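Local coordinates for putative CRISPR-associated endoribonuclease-like protein Cas6 (Pyrococcus furiosus, PDB 3UFC) that binds CRISPR RNA and, as a paralogue of the Cas6 endoribonucleases, probably takes part in antiviral CRISPR defence, at residues I5-L10 with I77-S82; Y51-R56 with F234-I239; V135-K140 with G227-L232; F183-I188 with F209-S214. All coordinates share one frame; numbering follows the deposited sequence.

Overall arrangement
Contacts 1 and 4 are antiparallel strand pairings in different ferredoxin-like domains, the first in the N-terminal sheet and the second in the C-terminal one, with centres about 27 Å apart. Contact 1 is buried, with aliphatic side chains on one face; contact 4, farther from the centre of the chain, mixes aromatic packing with charged groups on its outer face. Contact 2, close to that centre, joins the domains through one hydroxyl and a methionine, and touches contact 1 because strands 53-59 and 77-83 are sheet neighbours; its 237-239 shares the sheet of contact 4. Contact 3 is partly buried and mainly polar; its loop, 227-232, touches contact 2 through a bond from Thr230 OG1 to Trp52 O.

Contact 1 (I5-L10 with I77-S82); sequences IEIKLL and ISLYIS
Ser78 OG, buried on one face of this strand pair, is gripped by two charged side chains of 5-10. It donates to Glu6 OE1 at 2.7 Å, using the anti lone pair of that oxygen, and accepts from Lys8 NZ at 2.8 Å. Glu6 reaches the hydroxyl with an extended chain running alongside Tyr80, its CG 3.4 Å from Tyr80 CE2. Lys8 arrives by curling: its first three torsions all lie near -62°, which folds NZ back over the neighbouring strand. There NZ also forms a salt bridge with Asp76, whereas its pairing with Glu6 OE1 is long.

The other face is aliphatic. Ile5 runs alongside Ile81, its CG1 against Ile81 CB, and Ile7 CD1 meets Ile81 CD1 tip to tip at a tight 3.5 Å. Leu9 crosses Ile77 at about a right angle. Helix 86-98 covers this layer, with Ile89 and Val93 on Ile5 and Ile96 on Ile7.

Behind the side chains stand the hydrogen-bonded pairs Ile5–Ile81 and Ile7–Leu79; Ile7 N to Leu79 O and Leu79 N to Ile7 O are both 2.8 Å. Near Ile77 a water continues the connection, donating to Leu9 O and accepting from Ile77 N. Strand 107-116 pairs with the other edge of 3-11; the pairing of 3-11 with 77-83 is the central first-with-third strand pairing of the ferredoxin-like βαββαβ fold in the N-terminal domain.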
# COMPACT_ATOMS: atom_id res chain seq x y z
N ILE A 5 -1.36 -6.28 9.78
CA ILE A 5 -2.52 -6.08 10.65
C ILE A 5 -3.75 -5.56 9.93
O ILE A 5 -3.67 -5.02 8.82
CB ILE A 5 -2.22 -5.09 11.80
CG1 ILE A 5 -1.90 -3.70 11.23
CG2 ILE A 5 -1.06 -5.60 12.65
CD1 ILE A 5 -1.71 -2.64 12.30
N GLU A 6 -4.90 -5.75 10.57
CA GLU A 6 -6.17 -5.29 10.03
C GLU A 6 -6.78 -4.35 11.06
O GLU A 6 -6.89 -4.69 12.24
CB GLU A 6 -7.14 -6.45 9.78
CG GLU A 6 -8.51 -5.98 9.30
CD GLU A 6 -9.52 -7.11 9.17
OE1 GLU A 6 -10.67 -6.84 8.77
OE2 GLU A 6 -9.16 -8.27 9.45
N ILE A 7 -7.14 -3.16 10.61
CA ILE A 7 -7.74 -2.16 11.47
C ILE A 7 -9.19 -1.99 11.04
O ILE A 7 -9.47 -1.67 9.89
CB ILE A 7 -6.99 -0.82 11.34
CG1 ILE A 7 -5.53 -1.01 11.76
CG2 ILE A 7 -7.67 0.26 12.19
CD1 ILE A 7 -4.67 0.19 11.55
N LYS A 8 -10.11 -2.25 11.96
CA LYS A 8 -11.53 -2.10 11.66
C LYS A 8 -11.89 -0.66 11.98
O LYS A 8 -11.49 -0.13 13.01
CB LYS A 8 -12.38 -3.05 12.52
CG LYS A 8 -12.09 -4.52 12.28
CD LYS A 8 -12.39 -4.94 10.85
CE LYS A 8 -13.86 -4.75 10.50
NZ LYS A 8 -14.15 -5.14 9.09
N LEU A 9 -12.64 -0.03 11.09
CA LEU A 9 -13.03 1.36 11.29
C LEU A 9 -14.54 1.48 11.40
O LEU A 9 -15.29 0.79 10.70
CB LEU A 9 -12.54 2.22 10.13
CG LEU A 9 -11.03 2.22 9.87
CD1 LEU A 9 -10.75 2.89 8.52
CD2 LEU A 9 -10.31 2.95 11.00
N LEU A 10 -14.98 2.37 12.28
CA LEU A 10 -16.40 2.62 12.48
C LEU A 10 -16.66 4.09 12.19
O LEU A 10 -16.10 4.98 12.84
CB LEU A 10 -16.77 2.27 13.93
CG LEU A 10 -18.22 2.39 14.43
CD1 LEU A 10 -18.56 3.84 14.69
CD2 LEU A 10 -19.18 1.77 13.42
N ILE A 77 -15.79 -2.08 7.60
CA ILE A 77 -14.73 -1.34 6.93
C ILE A 77 -13.37 -1.70 7.51
O ILE A 77 -13.18 -1.67 8.72
CB ILE A 77 -14.94 0.18 7.12
CG1 ILE A 77 -16.31 0.58 6.59
CG2 ILE A 77 -13.83 0.95 6.43
CD1 ILE A 77 -16.69 2.02 6.91
N SER A 78 -12.42 -2.02 6.63
CA SER A 78 -11.09 -2.40 7.08
C SER A 78 -9.96 -1.66 6.39
O SER A 78 -10.06 -1.28 5.22
CB SER A 78 -10.89 -3.90 6.89
OG SER A 78 -11.76 -4.66 7.72
N LEU A 79 -8.87 -1.46 7.13
CA LEU A 79 -7.66 -0.82 6.63
C LEU A 79 -6.54 -1.79 6.99
O LEU A 79 -6.35 -2.12 8.17
CB LEU A 79 -7.41 0.52 7.32
CG LEU A 79 -6.04 1.15 7.05
CD1 LEU A 79 -5.90 1.50 5.57
CD2 LEU A 79 -5.88 2.40 7.91
N TYR A 80 -5.80 -2.27 5.99
CA TYR A 80 -4.70 -3.19 6.27
C TYR A 80 -3.36 -2.47 6.19
O TYR A 80 -3.16 -1.60 5.34
CB TYR A 80 -4.73 -4.37 5.29
CG TYR A 80 -6.05 -5.10 5.28
CD1 TYR A 80 -7.09 -4.69 4.46
CD2 TYR A 80 -6.27 -6.19 6.13
CE1 TYR A 80 -8.32 -5.34 4.47
CE2 TYR A 80 -7.50 -6.85 6.16
CZ TYR A 80 -8.52 -6.42 5.32
OH TYR A 80 -9.73 -7.05 5.33
N ILE A 81 -2.45 -2.84 7.08
CA ILE A 81 -1.14 -2.24 7.12
C ILE A 81 -0.11 -3.36 7.27
O ILE A 81 -0.39 -4.37 7.93
CB ILE A 81 -1.02 -1.28 8.33
CG1 ILE A 81 -2.06 -0.16 8.19
CG2 ILE A 81 0.38 -0.71 8.41
CD1 ILE A 81 -2.05 0.83 9.35
N SER A 82 1.05 -3.19 6.66
CA SER A 82 2.09 -4.21 6.75
C SER A 82 3.49 -3.63 6.67
O SER A 82 3.70 -2.55 6.10
CB SER A 82 1.91 -5.26 5.66
OG SER A 82 3.00 -6.16 5.65
O HOH W 1 -15.47 -1.96 10.59

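Contact 2 (Y51-R56 with F234-I239); sequences YWTFSR and FGMVKI
Thr53 opens the contact with its hydroxyl. OG1 stands anti to the backbone N (chi1 179°) and donates to Phe234 O at 2.9 Å, approaching from well above the carbonyl plane. The methyl does different work: Thr53 CG2 lies 3.9 Å from Met236 CG, while OG1 also sits 3.4 Å from Met236 CB, so the whole threonine end crosses the base of the methionine obliquely. The backbone of Thr53 is meanwhile paired with Ser82 in the neighbouring strand.

The side chain of Phe54 leaves the backbone away from 234-239, and its ring packs on Leu26 of helix 23-37, leaving the backbone to make the contact. Phe54 O is hydrogen-bonded to Ser132 OG, a hydroxyl shared with Met236 N, and this second-shell residue ties the two chain segments together. Here an edge strand of the N-terminal ferredoxin-like sheet, 53-59, meets the turn leading into the last strand, 237-239, of the C-terminal ferredoxin-like domain. Gly235 takes a positive phi of 72° in that turn, between the Phe234 carbonyl and the Met236 side chain.

At Ser55 the fully extended Met236 chain brings SD to 3.6 Å from Ser55 N and 4.0 Å from Ser55 CB. Ser55 OG occupies the crowded position between its own N and C, from which it donates to Arg56 O at 2.8 Å and accepts from Tyr80 N.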
# COMPACT_ATOMS: atom_id res chain seq x y z
N TYR A 51 9.38 1.57 3.63
CA TYR A 51 9.68 0.65 4.73
C TYR A 51 8.41 -0.03 5.20
O TYR A 51 8.44 -0.87 6.10
CB TYR A 51 10.31 1.40 5.91
CG TYR A 51 11.77 1.74 5.72
CD1 TYR A 51 12.17 2.77 4.87
CD2 TYR A 51 12.75 1.03 6.41
CE1 TYR A 51 13.53 3.08 4.71
CE2 TYR A 51 14.10 1.34 6.26
CZ TYR A 51 14.48 2.36 5.41
OH TYR A 51 15.82 2.64 5.28
N TRP A 52 7.29 0.32 4.58
CA TRP A 52 6.00 -0.26 4.94
C TRP A 52 5.00 0.06 3.85
O TRP A 52 5.31 0.78 2.89
CB TRP A 52 5.50 0.31 6.27
CG TRP A 52 5.21 1.79 6.23
CD1 TRP A 52 6.09 2.79 5.92
CD2 TRP A 52 3.96 2.44 6.51
NE1 TRP A 52 5.47 4.02 5.99
CE2 TRP A 52 4.16 3.83 6.35
CE3 TRP A 52 2.69 1.97 6.88
CZ2 TRP A 52 3.13 4.76 6.55
CZ3 TRP A 52 1.67 2.90 7.08
CH2 TRP A 52 1.90 4.29 6.91
N THR A 53 3.78 -0.46 3.99
CA THR A 53 2.72 -0.20 3.03
C THR A 53 1.37 -0.30 3.72
O THR A 53 1.28 -0.79 4.85
CB THR A 53 2.75 -1.24 1.88
OG1 THR A 53 1.68 -0.97 0.96
CG2 THR A 53 2.56 -2.66 2.41
N PHE A 54 0.34 0.20 3.06
CA PHE A 54 -1.01 0.08 3.58
C PHE A 54 -1.98 0.02 2.42
O PHE A 54 -1.68 0.48 1.32
CB PHE A 54 -1.37 1.17 4.61
CG PHE A 54 -1.44 2.58 4.07
CD1 PHE A 54 -0.32 3.42 4.12
CD2 PHE A 54 -2.65 3.11 3.63
CE1 PHE A 54 -0.42 4.77 3.74
CE2 PHE A 54 -2.76 4.46 3.26
CZ PHE A 54 -1.64 5.29 3.31
N SER A 55 -3.13 -0.58 2.67
CA SER A 55 -4.16 -0.75 1.65
C SER A 55 -5.06 0.46 1.52
O SER A 55 -4.94 1.44 2.25
CB SER A 55 -5.04 -1.94 2.00
OG SER A 55 -5.89 -1.60 3.10
N ARG A 56 -5.97 0.37 0.56
CA ARG A 56 -6.97 1.40 0.38
C ARG A 56 -8.00 0.99 1.44
O ARG A 56 -7.96 -0.14 1.96
CB ARG A 56 -7.57 1.31 -1.03
CG ARG A 56 -6.66 1.86 -2.13
CD ARG A 56 -6.73 3.38 -2.20
NE ARG A 56 -8.03 3.82 -2.69
CZ ARG A 56 -8.48 5.07 -2.65
NH1 ARG A 56 -7.73 6.03 -2.14
NH2 ARG A 56 -9.69 5.35 -3.11
N PHE A 234 0.32 2.34 -1.23
CA PHE A 234 0.30 1.65 -2.52
C PHE A 234 1.06 0.33 -2.53
O PHE A 234 1.92 0.08 -1.69
CB PHE A 234 0.92 2.54 -3.61
CG PHE A 234 0.10 3.75 -3.93
CD1 PHE A 234 0.28 4.94 -3.23
CD2 PHE A 234 -0.88 3.69 -4.92
CE1 PHE A 234 -0.51 6.06 -3.51
CE2 PHE A 234 -1.67 4.81 -5.21
CZ PHE A 234 -1.48 5.99 -4.50
N GLY A 235 0.71 -0.51 -3.50
CA GLY A 235 1.40 -1.78 -3.69
C GLY A 235 1.19 -2.91 -2.70
O GLY A 235 1.89 -3.92 -2.77
N MET A 236 0.24 -2.77 -1.79
CA MET A 236 0.02 -3.83 -0.82
C MET A 236 -0.74 -4.97 -1.49
O MET A 236 -1.67 -4.73 -2.26
CB MET A 236 -0.77 -3.33 0.39
CG MET A 236 -0.82 -4.37 1.51
SD MET A 236 -1.59 -3.77 3.02
CE MET A 236 -1.44 -5.31 4.06
N VAL A 237 -0.33 -6.20 -1.21
CA VAL A 237 -0.98 -7.36 -1.80
C VAL A 237 -1.30 -8.42 -0.75
O VAL A 237 -0.77 -8.39 0.36
CB VAL A 237 -0.09 -8.03 -2.87
CG1 VAL A 237 0.14 -7.09 -4.04
CG2 VAL A 237 1.23 -8.45 -2.26
N LYS A 238 -2.16 -9.35 -1.13
CA LYS A 238 -2.51 -10.47 -0.27
C LYS A 238 -2.27 -11.71 -1.13
O LYS A 238 -2.18 -11.61 -2.35
CB LYS A 238 -3.99 -10.42 0.12
CG LYS A 238 -4.95 -10.63 -1.04
CD LYS A 238 -6.38 -10.63 -0.54
CE LYS A 238 -7.37 -10.70 -1.69
NZ LYS A 238 -8.78 -10.65 -1.19
N ILE A 239 -2.16 -12.87 -0.49
CA ILE A 239 -1.95 -14.11 -1.22
C ILE A 239 -3.29 -14.81 -1.42
O ILE A 239 -4.14 -14.79 -0.54
CB ILE A 239 -1.01 -15.06 -0.44
CG1 ILE A 239 0.42 -14.52 -0.48
CG2 ILE A 239 -1.07 -16.47 -1.03
CD1 ILE A 239 1.39 -15.31 0.36

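Contact 3 (V135-K140 with G227-L232); sequences VVRTVK and GEKTNL
The loop 227-232, between helix 215-224 and strand 237-239, belongs to a glycine-rich segment of the kind found near the C-terminus of Cas6 and related RAMP proteins. It meets the start of the two-stranded hairpin formed by 136-142 and 145-151. Two direct bonds carry the contact. Glu228 N donates to Val135 O at 2.8 Å, in the carbonyl plane and nearly straight (164°). Going the other way, Arg137 N donates to Glu228 OE2 at 2.8 Å, reaching that oxygen from above the carboxylate plane. Glu228 thus binds the strand with both its backbone and its side chain, CG set beside the backbone N (chi1 -53°) and the chain extended beyond it.

A water serves the remaining backbone pair: it accepts from Val135 N at 2.9 Å and donates to Glu228 O at 2.7 Å. Gly227, with no side chain, lets its CA come within 3.3 Å of Val135 O.

The guanidinium of Arg137 finds its polar partners on strand 145-151, NH1 in a salt bridge with Asp150 and NH2 hydrogen-bonded to His148 ND1. Its plane is turned 78° from the Glu228 carboxylate, and NE stays 4.0 Å from Glu228 OE1, beyond a salt bridge, though the opposite charges probably still attract. Over one guanidinium face, displaced toward the rim, lies Lys229 CE, 4.2 Å from Arg137 NH2.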
# COMPACT_ATOMS: atom_id res chain seq x y z
N VAL A 135 2.28 0.81 -8.16
CA VAL A 135 2.83 1.92 -8.93
C VAL A 135 4.25 1.60 -9.40
O VAL A 135 5.11 1.23 -8.61
CB VAL A 135 2.88 3.21 -8.07
CG1 VAL A 135 3.48 4.36 -8.88
CG2 VAL A 135 1.47 3.57 -7.59
N VAL A 136 4.47 1.74 -10.71
CA VAL A 136 5.77 1.50 -11.30
C VAL A 136 5.98 2.62 -12.31
O VAL A 136 5.19 2.76 -13.25
CB VAL A 136 5.84 0.14 -12.04
CG1 VAL A 136 7.22 -0.04 -12.66
CG2 VAL A 136 5.54 -1.01 -11.06
N ARG A 137 7.03 3.40 -12.12
CA ARG A 137 7.28 4.53 -13.01
C ARG A 137 8.63 4.53 -13.71
O ARG A 137 9.54 3.78 -13.36
CB ARG A 137 7.13 5.83 -12.22
CG ARG A 137 5.81 5.94 -11.49
CD ARG A 137 6.02 6.28 -10.03
NE ARG A 137 6.34 7.68 -9.80
CZ ARG A 137 5.48 8.68 -9.95
NH1 ARG A 137 4.24 8.44 -10.34
NH2 ARG A 137 5.86 9.93 -9.70
N THR A 138 8.73 5.39 -14.71
CA THR A 138 9.95 5.56 -15.48
C THR A 138 10.03 7.06 -15.79
O THR A 138 9.10 7.80 -15.49
CB THR A 138 9.92 4.74 -16.79
OG1 THR A 138 11.18 4.88 -17.46
CG2 THR A 138 8.81 5.21 -17.70
N VAL A 139 11.14 7.49 -16.37
CA VAL A 139 11.30 8.91 -16.69
C VAL A 139 11.12 9.19 -18.18
O VAL A 139 11.76 8.57 -19.02
CB VAL A 139 12.70 9.41 -16.26
CG1 VAL A 139 12.91 10.84 -16.73
CG2 VAL A 139 12.83 9.33 -14.75
N LYS A 140 10.23 10.13 -18.49
CA LYS A 140 9.97 10.53 -19.87
C LYS A 140 10.06 12.05 -20.02
O LYS A 140 9.90 12.80 -19.05
CB LYS A 140 8.59 10.04 -20.33
CG LYS A 140 8.56 8.58 -20.75
CD LYS A 140 7.20 8.20 -21.33
CE LYS A 140 7.20 6.79 -21.89
NZ LYS A 140 7.45 5.75 -20.86
N GLY A 227 6.35 -2.37 -5.91
CA GLY A 227 6.40 -1.09 -6.60
C GLY A 227 6.88 0.10 -5.79
O GLY A 227 7.61 -0.05 -4.81
N GLU A 228 6.45 1.29 -6.20
CA GLU A 228 6.87 2.53 -5.56
C GLU A 228 5.76 3.19 -4.76
O GLU A 228 4.59 2.78 -4.83
CB GLU A 228 7.34 3.53 -6.62
CG GLU A 228 8.39 2.98 -7.57
CD GLU A 228 8.73 3.95 -8.68
OE1 GLU A 228 9.08 5.11 -8.37
OE2 GLU A 228 8.65 3.55 -9.87
N LYS A 229 6.13 4.21 -3.99
CA LYS A 229 5.18 4.97 -3.18
C LYS A 229 4.41 4.11 -2.19
O LYS A 229 3.31 4.49 -1.77
CB LYS A 229 4.18 5.68 -4.09
CG LYS A 229 4.79 6.56 -5.18
CD LYS A 229 5.56 7.72 -4.57
CE LYS A 229 5.98 8.72 -5.64
NZ LYS A 229 6.63 9.92 -5.05
N THR A 230 4.96 2.97 -1.80
CA THR A 230 4.23 2.08 -0.89
C THR A 230 3.84 2.71 0.44
O THR A 230 2.75 2.44 0.96
CB THR A 230 5.01 0.76 -0.64
OG1 THR A 230 6.24 1.02 0.06
CG2 THR A 230 5.32 0.07 -1.97
N ASN A 231 4.70 3.57 0.99
CA ASN A 231 4.42 4.22 2.26
C ASN A 231 3.26 5.21 2.17
O ASN A 231 2.72 5.64 3.20
CB ASN A 231 5.67 4.92 2.79
CG ASN A 231 6.14 6.04 1.88
OD1 ASN A 231 6.25 5.87 0.67
ND2 ASN A 231 6.43 7.20 2.47
N LEU A 232 2.87 5.56 0.95
CA LEU A 232 1.75 6.48 0.75
C LEU A 232 0.46 5.70 0.57
O LEU A 232 -0.59 6.27 0.26
CB LEU A 232 2.00 7.37 -0.48
CG LEU A 232 3.24 8.26 -0.43
CD1 LEU A 232 3.31 9.09 -1.71
CD2 LEU A 232 3.19 9.16 0.80
O HOH W 2 3.26 0.51 -5.48

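Contact 4 (F183-I188 with F209-S214); sequences FRIELI and FRYYGS
This is an antiparallel strand pairing at the outer edge of the C-terminal ferredoxin-like sheet, joining strands 183-197 and 200-213, the β-hairpin formed by the second and third strands of that fold. Arg184–Tyr212 and Glu186–Arg210 are hydrogen-bonded pairs, each with two backbone bonds lying in the carbonyl planes.

On the face bearing these four residues the side chains are charged and aromatic. The guanidinium of Arg184 is stacked flat on Tyr212, planes 11° apart and centres 4.5 Å apart, with the guanidinium centre over Tyr212 CB rather than the ring centre. The same ring receives Glu186 at its edge: Tyr212 OH donates to Glu186 OE2 at a very short 2.4 Å, although the hydroxyl position is less sure. OE2 also takes a salt bridge from Arg210 NH1 at 2.9 Å, with NH1 standing almost directly above the carboxylate plane. The salt bridge to Arg210 probably favours the ionised form of Glu186.

The opposite face turns toward helices 158-174 and 215-224. Ile185 CG2 touches Phe209 CD2 at 3.8 Å. The rings of Phe183 and Tyr211 stand at only 20° to each other but are strongly offset, with centroids 5.0 Å apart. Ser214 caps helix 215-224, its OG bonded to Ile217 N and to Asp180 O. Beside this cap Tyr211 OH, 3.3 Å from Phe183 CB, donates along a lone pair of Ser214 O at 2.5 Å.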
# COMPACT_ATOMS: atom_id res chain seq x y z
N PHE A 183 13.00 -12.43 -11.13
CA PHE A 183 11.60 -12.83 -11.05
C PHE A 183 10.82 -12.35 -12.26
O PHE A 183 11.26 -11.45 -12.97
CB PHE A 183 10.94 -12.29 -9.76
CG PHE A 183 10.66 -10.80 -9.78
CD1 PHE A 183 9.48 -10.31 -10.34
CD2 PHE A 183 11.54 -9.91 -9.19
CE1 PHE A 183 9.19 -8.94 -10.31
CE2 PHE A 183 11.26 -8.53 -9.16
CZ PHE A 183 10.08 -8.05 -9.72
N ARG A 184 9.67 -12.96 -12.50
CA ARG A 184 8.81 -12.58 -13.60
C ARG A 184 7.38 -12.66 -13.09
O ARG A 184 7.13 -13.20 -12.01
CB ARG A 184 8.99 -13.54 -14.80
CG ARG A 184 8.64 -14.99 -14.50
CD ARG A 184 8.62 -15.83 -15.79
NE ARG A 184 8.42 -17.26 -15.51
CZ ARG A 184 9.32 -18.04 -14.91
NH1 ARG A 184 10.48 -17.54 -14.52
NH2 ARG A 184 9.05 -19.32 -14.70
N ILE A 185 6.44 -12.10 -13.84
CA ILE A 185 5.05 -12.13 -13.43
C ILE A 185 4.15 -12.38 -14.62
O ILE A 185 4.53 -12.09 -15.76
CB ILE A 185 4.59 -10.78 -12.80
CG1 ILE A 185 4.53 -9.70 -13.88
CG2 ILE A 185 5.54 -10.37 -11.68
CD1 ILE A 185 3.76 -8.47 -13.46
N GLU A 186 2.98 -12.93 -14.37
CA GLU A 186 2.03 -13.15 -15.44
C GLU A 186 0.70 -12.58 -14.97
O GLU A 186 0.17 -12.97 -13.93
CB GLU A 186 1.91 -14.64 -15.81
CG GLU A 186 1.27 -15.54 -14.78
CD GLU A 186 1.14 -16.97 -15.29
OE1 GLU A 186 0.52 -17.17 -16.36
OE2 GLU A 186 1.67 -17.89 -14.64
N LEU A 187 0.20 -11.61 -15.73
CA LEU A 187 -1.05 -10.94 -15.41
C LEU A 187 -2.26 -11.87 -15.49
O LEU A 187 -2.42 -12.60 -16.46
CB LEU A 187 -1.28 -9.77 -16.36
CG LEU A 187 -1.36 -8.35 -15.80
CD1 LEU A 187 -2.02 -7.48 -16.86
CD2 LEU A 187 -2.16 -8.31 -14.51
N ILE A 188 -3.10 -11.82 -14.47
CA ILE A 188 -4.31 -12.63 -14.45
C ILE A 188 -5.52 -11.71 -14.58
O ILE A 188 -6.42 -11.97 -15.38
CB ILE A 188 -4.41 -13.44 -13.14
CG1 ILE A 188 -3.25 -14.44 -13.07
CG2 ILE A 188 -5.75 -14.16 -13.08
CD1 ILE A 188 -3.22 -15.25 -11.79
N PHE A 209 -1.86 -11.22 -10.09
CA PHE A 209 -0.79 -11.72 -10.93
C PHE A 209 -0.07 -12.88 -10.28
O PHE A 209 -0.02 -12.97 -9.05
CB PHE A 209 0.23 -10.62 -11.25
CG PHE A 209 0.92 -10.05 -10.03
CD1 PHE A 209 0.27 -9.14 -9.20
CD2 PHE A 209 2.23 -10.40 -9.73
CE1 PHE A 209 0.91 -8.59 -8.09
CE2 PHE A 209 2.89 -9.86 -8.62
CZ PHE A 209 2.22 -8.95 -7.80
N ARG A 210 0.47 -13.76 -11.11
CA ARG A 210 1.22 -14.89 -10.59
C ARG A 210 2.69 -14.47 -10.65
O ARG A 210 3.17 -14.00 -11.68
CB ARG A 210 0.98 -16.14 -11.45
CG ARG A 210 1.69 -17.39 -10.93
CD ARG A 210 1.35 -18.66 -11.71
NE ARG A 210 -0.01 -19.14 -11.46
CZ ARG A 210 -1.04 -18.91 -12.26
NH1 ARG A 210 -0.89 -18.20 -13.37
NH2 ARG A 210 -2.24 -19.40 -11.95
N TYR A 211 3.38 -14.60 -9.52
CA TYR A 211 4.79 -14.24 -9.40
C TYR A 211 5.66 -15.49 -9.47
O TYR A 211 5.37 -16.48 -8.81
CB TYR A 211 5.00 -13.54 -8.05
CG TYR A 211 6.44 -13.23 -7.68
CD1 TYR A 211 6.95 -11.93 -7.79
CD2 TYR A 211 7.29 -14.22 -7.19
CE1 TYR A 211 8.25 -11.63 -7.40
CE2 TYR A 211 8.60 -13.93 -6.80
CZ TYR A 211 9.07 -12.63 -6.91
OH TYR A 211 10.35 -12.34 -6.50
N TYR A 212 6.74 -15.43 -10.26
CA TYR A 212 7.68 -16.54 -10.40
C TYR A 212 9.10 -16.07 -10.09
O TYR A 212 9.58 -15.12 -10.71
CB TYR A 212 7.73 -17.10 -11.83
CG TYR A 212 6.48 -17.77 -12.33
CD1 TYR A 212 5.42 -17.03 -12.84
CD2 TYR A 212 6.37 -19.17 -12.32
CE1 TYR A 212 4.28 -17.66 -13.34
CE2 TYR A 212 5.24 -19.80 -12.82
CZ TYR A 212 4.20 -19.04 -13.32
OH TYR A 212 3.07 -19.66 -13.81
N GLY A 213 9.78 -16.73 -9.16
CA GLY A 213 11.15 -16.31 -8.91
C GLY A 213 11.64 -16.16 -7.49
O GLY A 213 11.26 -16.91 -6.59
N SER A 214 12.51 -15.17 -7.31
CA SER A 214 13.13 -14.87 -6.03
C SER A 214 12.17 -14.83 -4.85
O SER A 214 11.25 -14.02 -4.82
CB SER A 214 13.87 -13.53 -6.11
OG SER A 214 14.31 -13.13 -4.83